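Local coordinates for protein esterase A (Caulobacter crescentus, PDB 5GKV) that is a penicillin-binding protein homologue with a beta-lactamase-family fold that probably hydrolyses esters, at residues A46-E50 / R354-G358. Sequence-based numbering, arbitrary orientation.
Sequences AFAIE and RGVSG
With its CG anti to the backbone N (chi1 -171°), F47 leans its ring over the backbone of S357 toward V356, whose own torsion (chi1 -55°) keeps both methyls close to the ring tip and also brings CG1 to I49. The ring tip slots against this branch point, F47 CZ lying 3.7 Å from V356 CB and nearly as close to both methyls, while CD1 passes obliquely by the carbonyl oxygen of S357. No side chain intervenes at G358, the partner of F47 in a non-hydrogen-bonded pair. I49 flanks V356 more loosely, its CG1 4.2 Å from V356 CG1, the two branched side chains pointing the same way.

On the reverse face, A48 CB meets S357 OG at 3.3 Å; that hydroxyl is hydrogen-bonded to the carbonyl of A274 in helix 270-281. The backbones of A48 and S357 form a hydrogen-bonded pair, A48 N to S357 O at 2.8 Å and S357 N to A48 O at 3.0 Å. Beyond the strand end, E50 N donates to G355 O at 2.8 Å, approaching almost in line with the carbonyl (C=O...N 170°), and so carries the pairing into the turn. G355, at positive phi, and V356 both oppose D351 in a G1 beta bulge.

Helix 373-384 covers the F47 and V356 face through A382 and Y383, whereas helix 270-281 packs on the A46 and S357 side. Strands 42-49 and 356-362, joined by the A48-S357 bonds, are adjacent members of the central antiparallel sheet, sandwiched between helices as in the alpha/beta domain of serine beta-lactamases and penicillin-binding proteins.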
loop_
_atom_site.group_PDB
_atom_site.type_symbol
_atom_site.label_atom_id
_atom_site.label_comp_id
_atom_site.label_asym_id
_atom_site.label_seq_id
_atom_site.Cartn_x
_atom_site.Cartn_y
_atom_site.Cartn_z
ATOM N N ALA A 46 15.136 2.624 -0.240
ATOM C CA ALA A 46 15.741 1.896 0.862
ATOM C C ALA A 46 15.651 0.407 0.584
ATOM O O ALA A 46 14.623 -0.078 0.099
ATOM C CB ALA A 46 15.062 2.238 2.202
ATOM N N PHE A 47 16.723 -0.314 0.920
ATOM C CA PHE A 47 16.805 -1.751 0.711
ATOM C C PHE A 47 17.331 -2.375 1.991
ATOM O O PHE A 47 18.262 -1.845 2.605
ATOM C CB PHE A 47 17.714 -2.076 -0.493
ATOM C CG PHE A 47 17.682 -3.512 -0.909
ATOM C CD1 PHE A 47 16.603 -4.013 -1.625
ATOM C CD2 PHE A 47 18.745 -4.356 -0.618
ATOM C CE1 PHE A 47 16.579 -5.340 -2.032
ATOM C CE2 PHE A 47 18.727 -5.690 -1.024
ATOM C CZ PHE A 47 17.640 -6.180 -1.721
ATOM N N ALA A 48 16.708 -3.479 2.412
ATOM C CA ALA A 48 16.985 -4.068 3.713
ATOM C C ALA A 48 17.259 -5.558 3.571
ATOM O O ALA A 48 16.662 -6.244 2.738
ATOM C CB ALA A 48 15.821 -3.848 4.697
ATOM N N ILE A 49 18.171 -6.048 4.405
ATOM C CA ILE A 49 18.525 -7.459 4.466
ATOM C C ILE A 49 18.250 -7.911 5.882
ATOM O O ILE A 49 18.806 -7.347 6.830
ATOM C CB ILE A 49 19.994 -7.705 4.090
ATOM C CG1 ILE A 49 20.243 -7.323 2.633
ATOM C CG2 ILE A 49 20.360 -9.169 4.331
ATOM C CD1 ILE A 49 21.714 -7.347 2.245
ATOM N N GLU A 50 17.373 -8.902 6.026
ATOM C CA GLU A 50 16.949 -9.406 7.328
ATOM C C GLU A 50 16.543 -8.264 8.251
ATOM O O GLU A 50 16.949 -8.196 9.413
ATOM C CB GLU A 50 18.038 -10.279 7.945
ATOM C CG GLU A 50 18.410 -11.416 7.003
ATOM C CD GLU A 50 19.518 -12.300 7.520
ATOM O OE1 GLU A 50 20.297 -11.850 8.386
ATOM O OE2 GLU A 50 19.606 -13.454 7.049
ATOM N N ARG A 354 14.481 -14.762 0.045
ATOM C CA ARG A 354 15.831 -14.212 0.081
ATOM C C ARG A 354 16.105 -13.399 1.343
ATOM O O ARG A 354 17.252 -13.008 1.574
ATOM C CB ARG A 354 16.078 -13.341 -1.160
ATOM C CG ARG A 354 15.684 -13.988 -2.491
ATOM C CD ARG A 354 16.746 -14.939 -2.989
ATOM N NE ARG A 354 18.000 -14.254 -3.286
ATOM C CZ ARG A 354 18.329 -13.773 -4.481
ATOM N NH1 ARG A 354 17.496 -13.893 -5.513
ATOM N NH2 ARG A 354 19.502 -13.172 -4.646
ATOM N N GLY A 355 15.091 -13.125 2.162
ATOM C CA GLY A 355 15.302 -12.330 3.361
ATOM C C GLY A 355 15.448 -10.833 3.138
ATOM O O GLY A 355 15.940 -10.136 4.028
ATOM N N VAL A 356 15.013 -10.304 1.995
ATOM C CA VAL A 356 15.232 -8.893 1.689
ATOM C C VAL A 356 13.888 -8.177 1.600
ATOM O O VAL A 356 12.827 -8.793 1.483
ATOM C CB VAL A 356 16.045 -8.694 0.391
ATOM C CG1 VAL A 356 17.358 -9.459 0.463
ATOM C CG2 VAL A 356 15.245 -9.131 -0.829
ATOM N N SER A 357 13.947 -6.849 1.670
ATOM C CA SER A 357 12.764 -6.007 1.535
ATOM C C SER A 357 13.211 -4.656 0.999
ATOM O O SER A 357 14.405 -4.328 1.007
ATOM C CB SER A 357 12.045 -5.824 2.883
ATOM O OG SER A 357 12.950 -5.222 3.797
ATOM N N GLY A 358 12.242 -3.852 0.569
ATOM C CA GLY A 358 12.604 -2.523 0.093
ATOM C C GLY A 358 11.391 -1.639 -0.089
ATOM O O GLY A 358 10.242 -2.089 -0.025
#